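Local coordinates for chloroplast pentatricopeptide repeat protein 10 (Zea mays, PDB 4M59) that binds two specific intergenic RNA regions of the maize chloroplast as a superhelical array of helical repeats and shields those transcripts from exonuclease decay, at residues D38-L43 with A67-A72; Y151-R156 with C187-L192; G401-A406 with N430-Q435; T424-L429 with E457-L462. The protein carries 4 engineered substitutions. All coordinates share one frame; numbering follows the deposited sequence.

Interaction 1: residues D38-L43 with A67-A72; sequences DITSLL and AADASA
In the N-terminal part of the alpha-solenoid, T40 and L43 of helix 39-47 pack against A72, in the first turn of helix 70-82. The two helix starts come close, with 4.6 Å between T40 CA and A72 CA. T40 lays both branches on the neighbour: OG1, anti to its carbonyl carbon (chi1 -48°), lies 3.6 Å from A72 CB, while CG2 rests 3.7 Å from S71 O. OG1 also faces D69 OD1, but at 3.7 Å this is not a hydrogen bond. One turn on, L43 CD1 approaches A72 O at 3.4 Å and touches A72 CB as well. An alanine in place of T40 would probably open a small gap over A72 and leave S71 O without its methyl cover. Inward, L43 meets L58 and L59 of helix 52-65 and V76 of helix 70-82, which puts its side of the contact in the interior. D38 caps the start of helix 39-47: OD1 accepts a weak bond from S41 N, and OD2 accepts from S41 OG at 3.0 Å, met 54° out of the carboxylate plane. At the other end of the contact, I39 CG1 lies 3.6 Å from A67 O.

Interaction 2: residues Y151-R156 with C187-L192; sequences YGRMGR and CSRDGL. Engineered in segment 187-192: S188 (natural residue Cys). With nucleotides of chain D.
R189 and R153 bring two guanidinium groups together beside a phosphate of the bound RNA. R189 NH2 sits over one face of the R153 guanidinium, toward its rim and 3.5 Å from R153 NH1, with the two planes 32° apart. Both groups converge on OP1 of U4 of chain D. R153 NH2 donates a hydrogen bond to OP1 at 3.2 Å with an N-H...O angle of 142°, and R189 NH2 lies 3.0 Å from the same OP1, which is in the plane of its guanidinium. Behind these tips, the extended R189 chain runs past the backbone of the other loop: its CD lies 3.4 Å from G152 O, and this oxygen lies at the edge of the guanidinium near its plane. R153 NE is held by a salt bridge to D149, the second shell that positions this arginine. The two segments follow or end helices 141-151 and 177-188, in the consecutive predicted PPR repeats 3 and 4, and there they meet the RNA backbone. The phosphate, together with D149, probably offsets the repulsion between the two like charges, to which R365 of the second subunit adds.

Interaction 3: residues G401-A406 with N430-Q435; sequences GSRTNA and NVLSRQ
R403 leaves helix 403-413 with CG anti to its backbone N (chi1 160°) and stays extended to NE, which carries its guanidinium across to the last turns of helix 422-435. There Q435, its CG anti to the carbonyl carbon and its chain extended beyond CG, crosses it at about a right angle. R403 NH1 donates to Q435 OE1 at 3.0 Å along a nearly straight N-H...O line of 172°, and OE1 lies in the guanidinium plane. The same NH1 also makes a salt bridge to D437, just beyond the helix, so two acceptors grip it and fix the turn of the group. L432 supplies an apolar lid: its CD2 stands over one guanidinium face, 3.3 Å from R403 NH1. D87 and Q85 of the second subunit pack against R403 and Q435. Nearer the backbone, V431 CG1 meets R403 CB at 3.6 Å and lies 4.0 Å from G401 O. G401, with positive phi, follows the end of helix 387-400. S402 is the N-cap of helix 403-413, its OG accepting a weak capping bond from N405 N and a shorter one, 2.8 Å, from the side-chain N405 ND2. The contact thus joins predicted PPR repeats 10 and 11. Helix 438-449 packs against it through T440 on R403 and L432, and I444 on L432, while Y397 of helix 387-400 lies against S402 and N405.

Interaction 4: residues T424-L429 with E457-L462; sequences TYNALL and EQSYSL
L462 of helix 458-468 and L429 of helix 422-435 make the apolar half of a contact between the consecutive predicted PPR repeats 11 and 12 of the alpha-solenoid. The two segments run nearly parallel, their axes 9.5 Å apart at an angle of 21°. L462 CD2 lies 3.7 Å from L429 CB, and it also presses against the backbone, 3.1 Å from N426 O, a tight methyl-to-carbonyl approach. L462 CB touches L429 CB at 4.0 Å. L429, which is buried, also touches A441 and I444 of helix 438-449. An alanine in place of L462 would probably open a gap beside L429 CB and leave N426 O without its methyl neighbour. The polar half centres on N426, whose side chain reaches toward Q458 and S459. Its OD1 is modelled too close to S459 OG for their relation to be trusted. ND2 of the same amide lies 3.6 Å from Q458 CG, with the same reserve. The Q458 chain crosses that of N426 at about a right angle, and Y524 of the second subunit packs on it. N426 also touches N456 in the loop before helix 458-468. No hydrogen bond is established between the two segments, so what can be relied on is van der Waals packing of L462 on L429 and on the N426 carbonyl.

How the interactions relate
Interactions 3 and 4 share helix 422-435, using consecutive parts of it, with centres 11 Å apart; they touch where L462 CD2 meets N430 N at 3.5 Å. Interactions 1 and 2 lie far off, the first about 55 Å from interaction 3 between nearest atoms. Interaction 3 is buried, interactions 1 and 4 are partly buried, and interaction 2 lies at the surface. The chemistry differs too: interactions 1 and 4 rest mainly on methyls against carbonyls and aliphatic carbons between helices, whereas interaction 3 adds a well-aligned arginine-glutamine bond. Interaction 2 instead gathers arginines from two loops around an RNA phosphate, the one contact of the four that touches the nucleic acid.

Interaction 1: residues D38-L43 with A67-A72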
loop_
_atom_site.group_PDB
_atom_site.type_symbol
_atom_site.label_atom_id
_atom_site.label_comp_id
_atom_site.label_asym_id
_atom_site.label_seq_id
_atom_site.Cartn_x
_atom_site.Cartn_y
_atom_site.Cartn_z
ATOM N N ASP A 38 -45.576 8.312 26.230
ATOM C CA ASP A 38 -44.534 9.322 26.373
ATOM C C ASP A 38 -43.468 9.101 25.313
ATOM O O ASP A 38 -42.516 8.352 25.528
ATOM C CB ASP A 38 -43.911 9.267 27.767
ATOM C CG ASP A 38 -42.930 10.394 28.009
ATOM O OD1 ASP A 38 -42.769 11.244 27.109
ATOM O OD2 ASP A 38 -42.324 10.437 29.099
ATOM N N ILE A 39 -43.633 9.755 24.170
ATOM C CA ILE A 39 -42.698 9.617 23.057
ATOM C C ILE A 39 -41.254 9.670 23.533
ATOM O O ILE A 39 -40.508 8.703 23.379
ATOM C CB ILE A 39 -42.929 10.704 21.994
ATOM C CG1 ILE A 39 -44.367 10.647 21.483
ATOM C CG2 ILE A 39 -41.946 10.539 20.844
ATOM C CD1 ILE A 39 -44.761 9.301 20.915
ATOM N N THR A 40 -40.859 10.797 24.114
ATOM C CA THR A 40 -39.508 10.947 24.634
ATOM C C THR A 40 -39.146 9.743 25.498
ATOM O O THR A 40 -37.988 9.325 25.544
ATOM C CB THR A 40 -39.360 12.233 25.466
ATOM O OG1 THR A 40 -39.928 13.334 24.748
ATOM C CG2 THR A 40 -37.891 12.521 25.740
ATOM N N SER A 41 -40.144 9.188 26.175
ATOM C CA SER A 41 -39.945 8.007 27.007
ATOM C C SER A 41 -39.554 6.811 26.145
ATOM O O SER A 41 -38.602 6.097 26.452
ATOM C CB SER A 41 -41.211 7.691 27.802
ATOM O OG SER A 41 -40.960 7.718 29.193
ATOM N N LEU A 42 -40.297 6.605 25.062
ATOM C CA LEU A 42 -40.006 5.520 24.134
ATOM C C LEU A 42 -38.604 5.675 23.567
ATOM O O LEU A 42 -37.879 4.696 23.396
ATOM C CB LEU A 42 -41.031 5.499 23.002
ATOM C CG LEU A 42 -42.466 5.142 23.382
ATOM C CD1 LEU A 42 -43.315 4.946 22.135
ATOM C CD2 LEU A 42 -42.491 3.897 24.252
ATOM N N LEU A 43 -38.233 6.918 23.275
ATOM C CA LEU A 43 -36.918 7.217 22.725
ATOM C C LEU A 43 -35.810 6.789 23.683
ATOM O O LEU A 43 -34.846 6.139 23.280
ATOM C CB LEU A 43 -36.798 8.706 22.409
ATOM C CG LEU A 43 -37.813 9.268 21.410
ATOM C CD1 LEU A 43 -37.263 10.520 20.746
ATOM C CD2 LEU A 43 -38.179 8.222 20.370
ATOM N N ALA A 67 -46.491 14.772 17.090
ATOM C CA ALA A 67 -46.467 14.282 18.451
ATOM C C ALA A 67 -45.096 14.367 19.097
ATOM O O ALA A 67 -44.908 13.964 20.240
ATOM C CB ALA A 67 -46.957 12.876 18.483
ATOM N N ALA A 68 -44.144 14.907 18.356
ATOM C CA ALA A 68 -42.794 15.045 18.840
ATOM C C ALA A 68 -42.543 16.471 19.273
ATOM O O ALA A 68 -42.734 17.394 18.509
ATOM C CB ALA A 68 -41.833 14.658 17.761
ATOM N N ASP A 69 -42.121 16.645 20.511
ATOM C CA ASP A 69 -41.688 17.951 20.951
ATOM C C ASP A 69 -40.175 18.042 20.959
ATOM O O ASP A 69 -39.476 17.055 20.772
ATOM C CB ASP A 69 -42.277 18.330 22.314
ATOM C CG ASP A 69 -41.950 17.329 23.405
ATOM O OD1 ASP A 69 -41.625 16.173 23.087
ATOM O OD2 ASP A 69 -42.032 17.694 24.597
ATOM N N ALA A 70 -39.691 19.250 21.171
ATOM C CA ALA A 70 -38.279 19.535 21.171
ATOM C C ALA A 70 -37.533 18.646 22.128
ATOM O O ALA A 70 -36.411 18.265 21.868
ATOM C CB ALA A 70 -38.070 20.948 21.543
ATOM N N SER A 71 -38.169 18.316 23.246
ATOM C CA SER A 71 -37.554 17.466 24.259
ATOM C C SER A 71 -37.197 16.096 23.692
ATOM O O SER A 71 -36.250 15.453 24.146
ATOM C CB SER A 71 -38.487 17.307 25.464
ATOM O OG SER A 71 -37.890 17.830 26.637
ATOM N N ALA A 72 -37.960 15.653 22.697
ATOM C CA ALA A 72 -37.730 14.374 22.081
ATOM C C ALA A 72 -36.571 14.429 21.110
ATOM O O ALA A 72 -35.711 13.566 21.110
ATOM C CB ALA A 72 -38.962 13.940 21.369
#

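Interaction 2: residues Y151-R156 with C187-L192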
loop_
_atom_site.group_PDB
_atom_site.type_symbol
_atom_site.label_atom_id
_atom_site.label_comp_id
_atom_site.label_asym_id
_atom_site.label_seq_id
_atom_site.Cartn_x
_atom_site.Cartn_y
_atom_site.Cartn_z
ATOM N N TYR A 151 -14.935 28.682 11.662
ATOM C CA TYR A 151 -14.278 29.858 11.116
ATOM C C TYR A 151 -12.895 29.481 10.603
ATOM O O TYR A 151 -12.419 30.034 9.615
ATOM C CB TYR A 151 -14.144 30.939 12.191
ATOM C CG TYR A 151 -15.373 31.798 12.375
ATOM C CD1 TYR A 151 -16.158 32.162 11.296
ATOM C CD2 TYR A 151 -15.737 32.246 13.636
ATOM C CE1 TYR A 151 -17.281 32.948 11.468
ATOM C CE2 TYR A 151 -16.857 33.032 13.814
ATOM C CZ TYR A 151 -17.626 33.383 12.729
ATOM O OH TYR A 151 -18.742 34.166 12.904
ATOM N N GLY A 152 -12.260 28.537 11.286
ATOM C CA GLY A 152 -10.898 28.166 10.985
ATOM C C GLY A 152 -10.706 27.271 9.791
ATOM O O GLY A 152 -9.593 27.039 9.366
ATOM N N ARG A 153 -11.805 26.740 9.266
ATOM C CA ARG A 153 -11.734 25.802 8.154
ATOM C C ARG A 153 -12.300 26.402 6.874
ATOM O O ARG A 153 -12.328 25.758 5.831
ATOM C CB ARG A 153 -12.478 24.508 8.496
ATOM C CG ARG A 153 -12.286 24.045 9.931
ATOM C CD ARG A 153 -12.507 22.548 10.059
ATOM N NE ARG A 153 -12.159 22.058 11.391
ATOM C CZ ARG A 153 -11.244 21.125 11.627
ATOM N NH1 ARG A 153 -10.578 20.580 10.622
ATOM N NH2 ARG A 153 -10.995 20.742 12.871
ATOM N N MET A 154 -12.747 27.652 6.965
ATOM C CA MET A 154 -13.310 28.333 5.824
ATOM C C MET A 154 -12.242 29.133 5.133
ATOM O O MET A 154 -12.145 29.132 3.915
ATOM C CB MET A 154 -14.427 29.267 6.268
ATOM C CG MET A 154 -15.596 28.565 6.883
ATOM S SD MET A 154 -16.694 29.643 7.793
ATOM C CE MET A 154 -17.495 30.468 6.449
ATOM N N GLY A 155 -11.435 29.817 5.922
ATOM C CA GLY A 155 -10.415 30.676 5.373
ATOM C C GLY A 155 -10.844 32.121 5.457
ATOM O O GLY A 155 -12.026 32.412 5.499
ATOM N N ARG A 156 -9.869 33.014 5.482
ATOM C CA ARG A 156 -10.125 34.437 5.573
ATOM C C ARG A 156 -11.107 34.772 6.674
ATOM O O ARG A 156 -12.028 35.543 6.465
ATOM C CB ARG A 156 -10.652 34.961 4.246
ATOM C CG ARG A 156 -9.623 34.990 3.147
ATOM C CD ARG A 156 -10.193 35.583 1.876
ATOM N NE ARG A 156 -9.182 35.676 0.830
ATOM C CZ ARG A 156 -8.780 34.650 0.093
ATOM N NH1 ARG A 156 -9.289 33.445 0.281
ATOM N NH2 ARG A 156 -7.859 34.831 -0.831
ATOM N N CYS A 187 -5.092 29.670 12.461
ATOM C CA CYS A 187 -4.047 30.529 11.946
ATOM C C CYS A 187 -3.045 29.715 11.168
ATOM O O CYS A 187 -2.353 30.229 10.308
ATOM C CB CYS A 187 -3.348 31.248 13.086
ATOM S SG CYS A 187 -4.401 32.307 14.042
ATOM N N SER A 188 -2.992 28.422 11.467
ATOM C CA SER A 188 -2.105 27.511 10.761
ATOM C C SER A 188 -2.650 27.178 9.377
ATOM O O SER A 188 -1.893 26.831 8.471
ATOM C CB SER A 188 -1.904 26.224 11.568
ATOM O OG SER A 188 -1.336 25.204 10.767
ATOM N N ARG A 189 -3.966 27.284 9.212
ATOM C CA ARG A 189 -4.583 26.968 7.941
ATOM C C ARG A 189 -4.713 28.148 7.003
ATOM O O ARG A 189 -5.462 28.085 6.039
ATOM C CB ARG A 189 -5.961 26.375 8.173
ATOM C CG ARG A 189 -5.961 25.152 9.037
ATOM C CD ARG A 189 -7.335 24.529 9.093
ATOM N NE ARG A 189 -7.354 23.382 9.991
ATOM C CZ ARG A 189 -7.839 23.417 11.221
ATOM N NH1 ARG A 189 -8.353 24.532 11.698
ATOM N NH2 ARG A 189 -7.804 22.336 11.969
ATOM N N ASP A 190 -3.997 29.228 7.273
ATOM C CA ASP A 190 -4.060 30.388 6.402
ATOM C C ASP A 190 -2.695 31.007 6.205
ATOM O O ASP A 190 -2.462 31.704 5.225
ATOM C CB ASP A 190 -5.031 31.425 6.944
ATOM C CG ASP A 190 -5.340 32.508 5.937
ATOM O OD1 ASP A 190 -4.563 33.478 5.844
ATOM O OD2 ASP A 190 -6.356 32.396 5.233
ATOM N N GLY A 191 -1.792 30.740 7.136
ATOM C CA GLY A 191 -0.457 31.293 7.087
ATOM C C GLY A 191 -0.351 32.501 7.986
ATOM O O GLY A 191 0.461 33.384 7.767
ATOM N N LEU A 192 -1.194 32.541 9.001
ATOM C CA LEU A 192 -1.218 33.641 9.918
ATOM C C LEU A 192 -0.276 33.423 11.022
ATOM O O LEU A 192 -0.666 33.289 12.138
ATOM C CB LEU A 192 -2.571 33.748 10.511
ATOM C CG LEU A 192 -3.673 33.955 9.507
ATOM C CD1 LEU A 192 -4.961 33.886 10.208
ATOM C CD2 LEU A 192 -3.515 35.285 8.923
ATOM P P U D 4 -8.016 19.443 15.018
ATOM O OP1 U D 4 -7.987 19.761 13.569
ATOM O OP2 U D 4 -8.399 18.070 15.434
ATOM O "O5'" U D 4 -6.593 19.769 15.641
ATOM C "C5'" U D 4 -5.838 20.880 15.192
ATOM C "C4'" U D 4 -4.382 20.745 15.561
ATOM O "O4'" U D 4 -4.285 20.522 16.995
ATOM C "C3'" U D 4 -3.623 19.571 14.952
ATOM O "O3'" U D 4 -3.139 19.839 13.647
ATOM C "C2'" U D 4 -2.511 19.328 15.962
ATOM O "O2'" U D 4 -1.470 20.278 15.792
ATOM C "C1'" U D 4 -3.224 19.632 17.278
ATOM N N1 U D 4 -3.773 18.410 17.916
ATOM C C2 U D 4 -2.913 17.651 18.682
ATOM O O2 U D 4 -1.743 17.936 18.839
ATOM N N3 U D 4 -3.460 16.529 19.253
ATOM C C4 U D 4 -4.763 16.101 19.146
ATOM O O4 U D 4 -5.107 15.069 19.722
ATOM C C5 U D 4 -5.599 16.944 18.343
ATOM C C6 U D 4 -5.089 18.042 17.773
#

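Interaction 3: residues G401-A406 with N430-Q435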
loop_
_atom_site.group_PDB
_atom_site.type_symbol
_atom_site.label_atom_id
_atom_site.label_comp_id
_atom_site.label_asym_id
_atom_site.label_seq_id
_atom_site.Cartn_x
_atom_site.Cartn_y
_atom_site.Cartn_z
ATOM N N GLY A 401 14.304 -15.940 -5.600
ATOM C CA GLY A 401 14.296 -16.805 -6.749
ATOM C C GLY A 401 15.366 -17.854 -6.684
ATOM O O GLY A 401 15.675 -18.484 -7.676
ATOM N N SER A 402 15.936 -18.051 -5.509
ATOM C CA SER A 402 16.941 -19.078 -5.377
ATOM C C SER A 402 16.275 -20.411 -5.265
ATOM O O SER A 402 16.236 -20.989 -4.198
ATOM C CB SER A 402 17.807 -18.859 -4.160
ATOM O OG SER A 402 18.789 -19.870 -4.092
ATOM N N ARG A 403 15.758 -20.890 -6.382
ATOM C CA ARG A 403 15.060 -22.150 -6.414
ATOM C C ARG A 403 15.889 -23.226 -5.788
ATOM O O ARG A 403 15.406 -24.027 -5.014
ATOM C CB ARG A 403 14.730 -22.540 -7.845
ATOM C CG ARG A 403 14.468 -24.001 -7.968
ATOM C CD ARG A 403 13.925 -24.394 -9.292
ATOM N NE ARG A 403 13.720 -25.831 -9.330
ATOM C CZ ARG A 403 13.120 -26.471 -10.315
ATOM N NH1 ARG A 403 12.652 -25.808 -11.350
ATOM N NH2 ARG A 403 12.988 -27.781 -10.250
ATOM N N THR A 404 17.163 -23.220 -6.118
ATOM C CA THR A 404 18.067 -24.241 -5.658
ATOM C C THR A 404 18.127 -24.310 -4.146
ATOM O O THR A 404 18.100 -25.390 -3.576
ATOM C CB THR A 404 19.444 -23.979 -6.230
ATOM O OG1 THR A 404 19.349 -23.949 -7.651
ATOM C CG2 THR A 404 20.389 -25.060 -5.829
ATOM N N ASN A 405 18.185 -23.157 -3.498
ATOM C CA ASN A 405 18.342 -23.114 -2.054
ATOM C C ASN A 405 17.056 -23.293 -1.283
ATOM O O ASN A 405 17.063 -23.765 -0.162
ATOM C CB ASN A 405 19.019 -21.824 -1.643
ATOM C CG ASN A 405 20.477 -21.827 -1.931
ATOM O OD1 ASN A 405 21.179 -22.773 -1.610
ATOM N ND2 ASN A 405 20.947 -20.770 -2.550
ATOM N N ALA A 406 15.950 -22.914 -1.892
ATOM C CA ALA A 406 14.661 -23.153 -1.290
ATOM C C ALA A 406 14.437 -24.639 -1.109
ATOM O O ALA A 406 14.053 -25.095 -0.049
ATOM C CB ALA A 406 13.592 -22.578 -2.139
ATOM N N ASN A 430 5.972 -20.597 -5.734
ATOM C CA ASN A 430 6.193 -19.222 -6.120
ATOM C C ASN A 430 7.399 -19.112 -7.010
ATOM O O ASN A 430 7.391 -18.401 -8.009
ATOM C CB ASN A 430 6.395 -18.344 -4.898
ATOM C CG ASN A 430 6.525 -16.891 -5.252
ATOM O OD1 ASN A 430 5.962 -16.431 -6.240
ATOM N ND2 ASN A 430 7.278 -16.158 -4.455
ATOM N N VAL A 431 8.446 -19.822 -6.630
ATOM C CA VAL A 431 9.677 -19.803 -7.386
ATOM C C VAL A 431 9.468 -20.372 -8.761
ATOM O O VAL A 431 9.863 -19.769 -9.755
ATOM C CB VAL A 431 10.712 -20.658 -6.738
ATOM C CG1 VAL A 431 12.064 -20.207 -7.177
ATOM C CG2 VAL A 431 10.583 -20.565 -5.263
ATOM N N LEU A 432 8.829 -21.515 -8.812
ATOM C CA LEU A 432 8.639 -22.164 -10.053
ATOM C C LEU A 432 7.818 -21.293 -10.947
ATOM O O LEU A 432 7.975 -21.328 -12.130
ATOM C CB LEU A 432 7.990 -23.500 -9.824
ATOM C CG LEU A 432 8.800 -24.499 -9.003
ATOM C CD1 LEU A 432 8.068 -25.753 -8.783
ATOM C CD2 LEU A 432 9.998 -24.839 -9.706
ATOM N N SER A 433 6.987 -20.455 -10.372
ATOM C CA SER A 433 6.132 -19.564 -11.135
ATOM C C SER A 433 6.935 -18.576 -11.933
ATOM O O SER A 433 6.462 -18.052 -12.924
ATOM C CB SER A 433 5.232 -18.773 -10.197
ATOM O OG SER A 433 6.003 -17.852 -9.451
ATOM N N ARG A 434 8.145 -18.305 -11.483
ATOM C CA ARG A 434 9.001 -17.361 -12.173
ATOM C C ARG A 434 9.742 -18.061 -13.283
ATOM O O ARG A 434 10.131 -17.440 -14.262
ATOM C CB ARG A 434 10.006 -16.757 -11.202
ATOM N N GLN A 435 9.922 -19.354 -13.111
ATOM C CA GLN A 435 10.666 -20.168 -14.031
ATOM C C GLN A 435 9.775 -20.831 -15.055
ATOM O O GLN A 435 10.220 -21.194 -16.113
ATOM C CB GLN A 435 11.428 -21.214 -13.257
ATOM C CG GLN A 435 12.600 -20.697 -12.567
ATOM C CD GLN A 435 13.274 -21.762 -11.847
ATOM O OE1 GLN A 435 12.714 -22.809 -11.648
ATOM N NE2 GLN A 435 14.486 -21.527 -11.450
#

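Interaction 4: residues T424-L429 with E457-L462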
loop_
_atom_site.group_PDB
_atom_site.type_symbol
_atom_site.label_atom_id
_atom_site.label_comp_id
_atom_site.label_asym_id
_atom_site.label_seq_id
_atom_site.Cartn_x
_atom_site.Cartn_y
_atom_site.Cartn_z
ATOM N N THR A 424 4.347 -23.831 3.029
ATOM C CA THR A 424 5.579 -24.479 2.649
ATOM C C THR A 424 5.566 -24.924 1.199
ATOM O O THR A 424 6.589 -24.901 0.538
ATOM C CB THR A 424 5.807 -25.699 3.515
ATOM O OG1 THR A 424 5.662 -25.332 4.886
ATOM C CG2 THR A 424 7.177 -26.247 3.289
ATOM N N TYR A 425 4.386 -25.276 0.695
ATOM C CA TYR A 425 4.300 -25.726 -0.668
ATOM C C TYR A 425 4.013 -24.583 -1.558
ATOM O O TYR A 425 4.256 -24.631 -2.730
ATOM C CB TYR A 425 3.210 -26.758 -0.825
ATOM C CG TYR A 425 3.523 -28.040 -0.164
ATOM C CD1 TYR A 425 4.366 -28.933 -0.726
ATOM C CD2 TYR A 425 2.970 -28.358 1.007
ATOM C CE1 TYR A 425 4.649 -30.085 -0.118
ATOM C CE2 TYR A 425 3.253 -29.492 1.618
ATOM C CZ TYR A 425 4.091 -30.356 1.057
ATOM O OH TYR A 425 4.361 -31.516 1.697
ATOM N N ASN A 426 3.540 -23.526 -0.953
ATOM C CA ASN A 426 3.221 -22.363 -1.708
ATOM C C ASN A 426 4.444 -21.545 -2.021
ATOM O O ASN A 426 4.568 -20.979 -3.092
ATOM C CB ASN A 426 2.243 -21.543 -0.908
ATOM C CG ASN A 426 0.838 -21.708 -1.365
ATOM O OD1 ASN A 426 0.573 -22.190 -2.451
ATOM N ND2 ASN A 426 -0.084 -21.281 -0.541
ATOM N N ALA A 427 5.337 -21.465 -1.053
ATOM C CA ALA A 427 6.592 -20.784 -1.237
ATOM C C ALA A 427 7.268 -21.395 -2.439
ATOM O O ALA A 427 7.641 -20.710 -3.380
ATOM C CB ALA A 427 7.447 -20.954 -0.023
ATOM N N LEU A 428 7.387 -22.709 -2.405
ATOM C CA LEU A 428 8.020 -23.442 -3.467
ATOM C C LEU A 428 7.386 -23.184 -4.816
ATOM O O LEU A 428 8.078 -23.015 -5.802
ATOM C CB LEU A 428 7.983 -24.927 -3.152
ATOM C CG LEU A 428 8.709 -25.365 -1.893
ATOM C CD1 LEU A 428 8.547 -26.839 -1.709
ATOM C CD2 LEU A 428 10.143 -25.033 -2.025
ATOM N N LEU A 429 6.089 -23.133 -4.887
ATOM C CA LEU A 429 5.493 -22.909 -6.176
ATOM C C LEU A 429 5.706 -21.497 -6.657
ATOM O O LEU A 429 5.616 -21.215 -7.820
ATOM C CB LEU A 429 4.005 -23.204 -6.126
ATOM C CG LEU A 429 3.522 -24.630 -5.939
ATOM C CD1 LEU A 429 2.077 -24.650 -5.677
ATOM C CD2 LEU A 429 3.760 -25.327 -7.174
ATOM N N GLU A 457 -5.997 -20.553 -3.070
ATOM C CA GLU A 457 -6.217 -19.779 -4.264
ATOM C C GLU A 457 -4.902 -19.345 -4.846
ATOM O O GLU A 457 -4.672 -19.477 -6.034
ATOM C CB GLU A 457 -7.043 -18.557 -3.919
ATOM C CG GLU A 457 -6.691 -17.333 -4.707
ATOM C CD GLU A 457 -7.454 -16.131 -4.247
ATOM O OE1 GLU A 457 -6.867 -15.286 -3.550
ATOM O OE2 GLU A 457 -8.647 -16.034 -4.576
ATOM N N GLN A 458 -4.040 -18.816 -3.994
ATOM C CA GLN A 458 -2.731 -18.367 -4.410
ATOM C C GLN A 458 -1.993 -19.548 -4.987
ATOM O O GLN A 458 -1.233 -19.412 -5.935
ATOM C CB GLN A 458 -1.971 -17.782 -3.226
ATOM C CG GLN A 458 -2.009 -18.629 -1.963
ATOM C CD GLN A 458 -3.334 -18.540 -1.209
ATOM O OE1 GLN A 458 -4.385 -18.317 -1.800
ATOM N NE2 GLN A 458 -3.282 -18.742 0.100
ATOM N N SER A 459 -2.250 -20.714 -4.415
ATOM C CA SER A 459 -1.700 -21.949 -4.924
ATOM C C SER A 459 -2.143 -22.153 -6.348
ATOM O O SER A 459 -1.433 -22.750 -7.141
ATOM C CB SER A 459 -2.165 -23.120 -4.089
ATOM O OG SER A 459 -1.198 -23.461 -3.127
ATOM N N TYR A 460 -3.304 -21.614 -6.680
ATOM C CA TYR A 460 -3.859 -21.793 -8.011
ATOM C C TYR A 460 -3.371 -20.671 -8.888
ATOM O O TYR A 460 -3.293 -20.790 -10.085
ATOM C CB TYR A 460 -5.403 -21.888 -7.995
ATOM C CG TYR A 460 -5.934 -23.288 -7.814
ATOM C CD1 TYR A 460 -5.766 -24.223 -8.778
ATOM C CD2 TYR A 460 -6.587 -23.666 -6.674
ATOM C CE1 TYR A 460 -6.208 -25.485 -8.617
ATOM C CE2 TYR A 460 -7.039 -24.939 -6.507
ATOM C CZ TYR A 460 -6.849 -25.847 -7.488
ATOM O OH TYR A 460 -7.298 -27.137 -7.369
ATOM N N SER A 461 -3.008 -19.579 -8.267
ATOM C CA SER A 461 -2.510 -18.443 -9.008
ATOM C C SER A 461 -1.080 -18.712 -9.435
ATOM O O SER A 461 -0.693 -18.475 -10.578
ATOM C CB SER A 461 -2.576 -17.198 -8.133
ATOM O OG SER A 461 -2.782 -16.034 -8.915
ATOM N N LEU A 462 -0.297 -19.215 -8.492
ATOM C CA LEU A 462 1.091 -19.557 -8.734
ATOM C C LEU A 462 1.184 -20.567 -9.844
ATOM O O LEU A 462 1.959 -20.411 -10.781
ATOM C CB LEU A 462 1.694 -20.171 -7.479
ATOM C CG LEU A 462 2.449 -19.266 -6.521
ATOM C CD1 LEU A 462 1.743 -17.959 -6.349
ATOM C CD2 LEU A 462 2.579 -19.961 -5.199
#